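Local coordinates for protein aminopentol aminotransferase (Sphingopyxis macrogoltabida, PDB 6HBS) that transfers the amino group of aminopentol (hydrolysed fumonisin B1) to pyruvate in a pyridoxal phosphate-dependent step of fumonisin B1 degradation, at residues T89-S92 / E93-N97; F283-S287 / F288-A292; A319-R322 / A323-A327. One frame throughout, in Å; residues are numbered along the deposited sequence.

Contact 1 of 3, residues T89-S92 / E93-N97; sequences TGPS and EIMVN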
# COMPACT_ATOMS: atom_id res chain seq x y z
N THR A 89 17.61 -1.50 -2.68
CA THR A 89 17.91 -2.36 -1.52
C THR A 89 17.76 -1.56 -0.21
O THR A 89 17.53 -2.10 0.87
CB THR A 89 19.29 -2.99 -1.73
OG1 THR A 89 19.10 -3.93 -2.79
CG2 THR A 89 19.84 -3.62 -0.47
N GLY A 90 17.92 -0.24 -0.32
CA GLY A 90 17.65 0.70 0.76
C GLY A 90 16.95 1.94 0.21
O GLY A 90 16.86 2.15 -1.01
N PRO A 91 16.43 2.82 1.09
CA PRO A 91 15.83 4.05 0.61
C PRO A 91 16.89 4.91 -0.07
O PRO A 91 18.07 4.79 0.27
CB PRO A 91 15.34 4.73 1.90
CG PRO A 91 16.13 4.09 3.01
CD PRO A 91 16.36 2.66 2.54
N SER A 92 16.44 5.80 -0.93
CA SER A 92 17.25 6.93 -1.40
C SER A 92 17.54 7.88 -0.24
O SER A 92 16.72 8.03 0.70
CB SER A 92 16.58 7.66 -2.51
OG SER A 92 17.28 8.86 -2.80
N GLU A 93 18.71 8.53 -0.31
CA GLU A 93 19.02 9.70 0.49
C GLU A 93 17.85 10.71 0.52
O GLU A 93 17.73 11.42 1.50
CB GLU A 93 20.28 10.39 -0.03
CG GLU A 93 20.16 10.89 -1.47
CD GLU A 93 21.45 11.44 -2.06
OE1 GLU A 93 22.51 11.32 -1.40
OE2 GLU A 93 21.40 11.97 -3.15
N ILE A 94 17.04 10.82 -0.54
CA ILE A 94 15.99 11.86 -0.59
C ILE A 94 14.87 11.58 0.44
O ILE A 94 14.09 12.50 0.73
CB ILE A 94 15.41 12.13 -1.99
CG1 ILE A 94 14.56 10.98 -2.51
CG2 ILE A 94 16.49 12.52 -2.97
CD1 ILE A 94 13.75 11.34 -3.70
N MET A 95 14.79 10.35 0.97
CA MET A 95 13.91 10.05 2.11
C MET A 95 14.17 11.02 3.27
O MET A 95 13.21 11.48 3.92
CB MET A 95 14.06 8.61 2.61
CG MET A 95 13.02 8.23 3.67
SD MET A 95 13.23 6.53 4.23
CE MET A 95 11.87 6.41 5.40
N VAL A 96 15.44 11.34 3.51
CA VAL A 96 15.82 12.26 4.57
C VAL A 96 15.29 13.66 4.25
O VAL A 96 14.73 14.33 5.14
CB VAL A 96 17.34 12.25 4.85
CG1 VAL A 96 17.70 13.23 5.96
CG2 VAL A 96 17.83 10.86 5.19
N ASN A 97 15.46 14.11 3.00
CA ASN A 97 14.99 15.41 2.55
C ASN A 97 13.46 15.51 2.68
O ASN A 97 12.94 16.54 3.10
CB ASN A 97 15.42 15.71 1.12
CG ASN A 97 16.93 15.77 1.03
OD1 ASN A 97 17.61 14.78 1.18
ND2 ASN A 97 17.47 16.96 0.87

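Contact 2 of 3, residues F283-S287 / F288-A292; sequences FVTGS and FWFSA. With PLP (pyridoxal-5'-phosphate), chain E.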
# COMPACT_ATOMS: atom_id res chain seq x y z
N PHE A 283 6.66 -2.75 14.81
CA PHE A 283 7.21 -3.26 13.54
C PHE A 283 6.17 -3.09 12.43
O PHE A 283 5.16 -3.82 12.37
CB PHE A 283 7.66 -4.72 13.60
CG PHE A 283 8.38 -5.15 12.34
CD1 PHE A 283 9.67 -4.68 12.08
CD2 PHE A 283 7.74 -5.90 11.37
CE1 PHE A 283 10.32 -5.02 10.90
CE2 PHE A 283 8.40 -6.25 10.20
CZ PHE A 283 9.68 -5.81 9.97
N VAL A 284 6.47 -2.15 11.54
CA VAL A 284 5.65 -1.85 10.39
C VAL A 284 6.61 -1.67 9.21
O VAL A 284 7.69 -1.09 9.35
CB VAL A 284 4.74 -0.63 10.63
CG1 VAL A 284 3.75 -0.85 11.78
CG2 VAL A 284 5.54 0.64 10.86
N THR A 285 6.25 -2.24 8.07
CA THR A 285 7.09 -2.14 6.88
C THR A 285 6.25 -2.51 5.66
O THR A 285 5.17 -3.09 5.79
CB THR A 285 8.29 -3.09 7.01
OG1 THR A 285 9.34 -2.70 6.12
CG2 THR A 285 7.92 -4.55 6.81
N GLY A 286 6.84 -2.28 4.48
CA GLY A 286 6.38 -2.86 3.25
C GLY A 286 7.42 -2.72 2.16
O GLY A 286 8.20 -1.79 2.15
N SER A 287 7.39 -3.69 1.25
CA SER A 287 8.31 -3.79 0.10
C SER A 287 8.50 -2.43 -0.59
O SER A 287 9.58 -2.17 -1.11
CB SER A 287 7.75 -4.76 -0.91
OG SER A 287 7.57 -6.02 -0.30
N PHE A 288 7.41 -1.67 -0.71
CA PHE A 288 7.38 -0.53 -1.58
C PHE A 288 7.47 0.77 -0.79
O PHE A 288 7.43 1.85 -1.37
CB PHE A 288 6.13 -0.55 -2.46
CG PHE A 288 6.04 -1.72 -3.40
CD1 PHE A 288 7.04 -1.97 -4.34
CD2 PHE A 288 4.95 -2.57 -3.38
CE1 PHE A 288 6.95 -3.07 -5.19
CE2 PHE A 288 4.85 -3.65 -4.25
CZ PHE A 288 5.86 -3.91 -5.15
N TRP A 289 7.59 0.67 0.54
CA TRP A 289 7.49 1.86 1.42
C TRP A 289 8.71 2.77 1.29
O TRP A 289 8.64 3.92 1.75
CB TRP A 289 7.27 1.45 2.89
CG TRP A 289 5.93 0.83 3.18
CD1 TRP A 289 5.06 0.25 2.29
CD2 TRP A 289 5.31 0.72 4.47
NE1 TRP A 289 3.93 -0.18 2.95
CE2 TRP A 289 4.07 0.07 4.29
CE3 TRP A 289 5.67 1.12 5.76
CZ2 TRP A 289 3.21 -0.23 5.36
CZ3 TRP A 289 4.82 0.82 6.82
CH2 TRP A 289 3.60 0.19 6.60
N PHE A 290 9.83 2.27 0.74
CA PHE A 290 11.10 2.98 0.71
C PHE A 290 11.42 3.45 -0.71
O PHE A 290 12.54 3.92 -0.96
CB PHE A 290 12.20 2.10 1.33
CG PHE A 290 11.81 1.63 2.71
CD1 PHE A 290 11.79 2.52 3.76
CD2 PHE A 290 11.30 0.37 2.91
CE1 PHE A 290 11.34 2.13 5.02
CE2 PHE A 290 10.87 -0.03 4.17
CZ PHE A 290 10.90 0.85 5.22
N SER A 291 10.45 3.36 -1.63
CA SER A 291 10.66 3.72 -3.02
C SER A 291 10.83 5.24 -3.19
O SER A 291 10.04 6.03 -2.66
CB SER A 291 9.54 3.20 -3.88
OG SER A 291 9.42 1.80 -3.74
N ALA A 292 11.86 5.63 -3.96
CA ALA A 292 12.30 7.00 -4.09
C ALA A 292 11.42 7.84 -5.03
O ALA A 292 11.29 9.03 -4.78
CB ALA A 292 13.73 7.02 -4.58
N1 PLP E . 4.25 -12.29 2.16
C2 PLP E . 5.56 -12.62 1.99
C2A PLP E . 5.96 -14.07 1.82
C3 PLP E . 6.61 -11.59 1.94
O3 PLP E . 7.92 -11.94 1.78
C4 PLP E . 6.23 -10.17 2.06
C4A PLP E . 7.31 -9.13 1.97
C5 PLP E . 4.77 -9.93 2.27
C6 PLP E . 3.87 -11.00 2.30
C5A PLP E . 4.23 -8.54 2.44
O4P PLP E . 4.52 -7.71 1.32
P PLP E . 4.68 -6.13 1.61
O1P PLP E . 4.68 -5.57 0.19
O2P PLP E . 3.45 -5.71 2.44
O3P PLP E . 5.96 -5.88 2.31
O HOH W 1 10.63 0.24 -1.19

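Contact 3 of 3, residues A319-R322 / A323-A327; sequences AALR and AGLEA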
# COMPACT_ATOMS: atom_id res chain seq x y z
N ALA A 319 -15.64 28.16 -4.25
CA ALA A 319 -16.61 29.20 -3.83
C ALA A 319 -17.47 29.64 -5.03
O ALA A 319 -18.71 29.81 -4.91
CB ALA A 319 -15.85 30.35 -3.20
N ALA A 320 -16.82 29.80 -6.21
CA ALA A 320 -17.52 30.23 -7.44
C ALA A 320 -18.54 29.18 -7.85
O ALA A 320 -19.65 29.51 -8.28
CB ALA A 320 -16.56 30.51 -8.58
N LEU A 321 -18.15 27.90 -7.79
CA LEU A 321 -19.05 26.84 -8.15
C LEU A 321 -20.24 26.85 -7.19
O LEU A 321 -21.39 26.67 -7.65
CB LEU A 321 -18.33 25.48 -8.10
CG LEU A 321 -19.22 24.27 -8.32
CD1 LEU A 321 -19.79 24.26 -9.72
CD2 LEU A 321 -18.46 22.98 -8.04
N ARG A 322 -19.96 26.97 -5.90
CA ARG A 322 -20.99 26.95 -4.83
C ARG A 322 -22.02 28.08 -5.04
O ARG A 322 -23.23 27.85 -5.02
CB ARG A 322 -20.35 27.07 -3.45
CG ARG A 322 -21.35 27.16 -2.30
CD ARG A 322 -20.76 26.83 -0.95
NE ARG A 322 -20.49 25.40 -0.90
CZ ARG A 322 -20.04 24.76 0.17
NH1 ARG A 322 -19.74 25.45 1.26
NH2 ARG A 322 -19.92 23.44 0.14
N ALA A 323 -21.51 29.31 -5.24
CA ALA A 323 -22.36 30.50 -5.53
C ALA A 323 -23.22 30.26 -6.77
O ALA A 323 -24.43 30.53 -6.76
CB ALA A 323 -21.49 31.72 -5.72
N GLY A 324 -22.59 29.75 -7.84
CA GLY A 324 -23.29 29.46 -9.05
C GLY A 324 -24.44 28.48 -8.86
O GLY A 324 -25.55 28.67 -9.43
N LEU A 325 -24.18 27.40 -8.11
CA LEU A 325 -25.17 26.34 -7.91
C LEU A 325 -26.30 26.83 -7.02
O LEU A 325 -27.44 26.47 -7.22
CB LEU A 325 -24.51 25.08 -7.32
CG LEU A 325 -23.63 24.28 -8.29
CD1 LEU A 325 -22.97 23.08 -7.60
CD2 LEU A 325 -24.44 23.79 -9.48
N GLU A 326 -25.99 27.70 -6.06
CA GLU A 326 -27.00 28.29 -5.20
C GLU A 326 -27.98 29.06 -6.09
O GLU A 326 -29.24 28.86 -6.03
CB GLU A 326 -26.31 29.14 -4.14
CG GLU A 326 -27.25 30.04 -3.34
CD GLU A 326 -28.28 29.30 -2.53
OE1 GLU A 326 -29.45 29.79 -2.43
OE2 GLU A 326 -27.94 28.19 -2.06
N ALA A 327 -27.43 29.91 -6.96
CA ALA A 327 -28.26 30.80 -7.83
C ALA A 327 -29.11 29.93 -8.77
O ALA A 327 -30.33 30.10 -8.88
CB ALA A 327 -27.41 31.80 -8.58

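Contact 1 of 3, residues T89-S92 / E93-N97
Ser92 and Ile94 meet where the loop after helix 72-82 turns into helix 94-105, and the serine caps the first turn. Its hydroxyl lies anti to the backbone N (chi1 171°), which swings OG forward over the new turn, where it accepts the Ile94 N-H. That bond, 3.0 Å from Ile94 N to Ser92 OG, is almost straight at 176°. Ile94 answers from the side: CG1 sits between its own backbone N and carbonyl carbon and comes within 3.5 Å of Ser92 OG, so hydrocarbon lies against the capping oxygen. The Ser92 carbonyl makes a second link, with Ser92 O accepting Met95 N at 3.0 Å. Thus one residue occupies two amide hydrogens of the opening turn. Met95 has an extended side chain; Met95 SD rests 3.6 Å from Pro91 CB, an apolar contact at the CB-CG side of the ring, the two side chains running at a slant. Glu93 turns away from the loop, and its OE1 forms a salt bridge to Arg6 of the second subunit, across the dimer interface. Within the chain, Ser92, Met95 and Ile94 lie on Ala292, Met295 and Ala296 of helix 292-307, while Ser92 and Ile94 also touch Gln81 of helix 72-82.

Contact 2 of 3, residues F283-S287 / F288-A292
A single water is held between Ser287 O, to which it donates at 2.6 Å, and Phe290 N, from which it accepts at 2.9 Å. It sits beside two overlapping type I beta turns, Gly286-Trp289 and Phe288-Ser291, the first of which presents Ser287 to the cofactor phosphate in this class-III aminotransferase. That turn is closed by Trp289 N donating to Gly286 O at 3.0 Å. At its corner the backbone Ser287 N gives its hydrogen to PLP O3P at 2.8 Å, and the hydroxyl Ser287 OG donates to PLP O1P at 3.0 Å. The serine side chain, with OG anti to its carbonyl carbon (chi1 -58°), is thereby turned onto the phosphate. Gly118, Ser119 and Arg233 of the second subunit hydrogen-bond the same cofactor, which therefore lies at the dimer interface. The Trp289 indole lies flat against the backbone of Thr285 and Gly286, with Gly286 CA over its five-membered ring, 3.5 Å from the centroid in a CH-pi contact. Trp289 NE1 donates to Asn117 OD1 of the second subunit. A leucine in place of Trp289 would probably leave that asparagine oxygen without its donor and the Thr285-Gly286 backbone without the flat ring behind it, so that Gly286 and Ser287 could shift against the phosphate. Ser287 CB lies over the centre of the Phe288 ring. Thr285 OG1, hydrogen-bonded to His25 N of the second subunit, meets the edge of Phe290 in plane, 3.6 Å from Phe290 CE2.

Contact 3 of 3, residues A319-R322 / A323-A327
Ala323, Arg322 and Leu325 carry most of this one-turn contact within helix 310-332. Ala323 N donates to Ala319 O at 2.9 Å with an N-H...O angle of 173°, and Ala323 CB lies beside the same carbonyl, 3.5 Å from Ala319 O. Arg322 contributes mainly through its backbone: Arg322 O takes the hydrogen of Glu326 N at 3.0 Å and also one from Gln338 NE2, so two donors grip one oxygen. Its side chain leaves the helix with CG anti to the backbone N (chi1 176°), and a bend further out carries NH2 to Gly340 O, a hydrogen bond. Leu325 stands one turn beyond Leu321. The two side chains cross obliquely, with Leu325 CD1 4.0 Å from Leu321 CG, while Leu325 CG lies against the Leu321 carbonyl, 3.3 Å from Leu321 O. That carbonyl also accepts Leu325 N, and Gly324 N bonds Ala320 O, completing the regular alpha-helical pattern. Leu321 and Leu325 are the buried side of this stretch: Leu321 packs on Thr392 and Leu393 of helix 386-405, and Leu325 touches Thr396 of that helix and Leu336 and Gln338 of strand 336-339.

Along the chain come 89-97, then 283-292, then 319-327. Contacts 1 and 2 are neighbours, with centres 11 Å apart: Ile94 CD1 packs on Ala292 O, and Met95 CE approaches Phe290 CD1. The loop of contact 2 leads into helix 292-307, on which the start of helix 94-105 from contact 1 is packed. Both touch the second subunit, so the cap and the loop that presents Ser287 lie side by side at the dimer interface. Contact 3 lies on the opposite side of the chain's centre, about 45 and 43 Å from them between centres. It lies within helix 310-332, whose Leu321 and Leu325 pack on helix 386-405 and, for Leu325, strand 336-339, without touching the partner subunit.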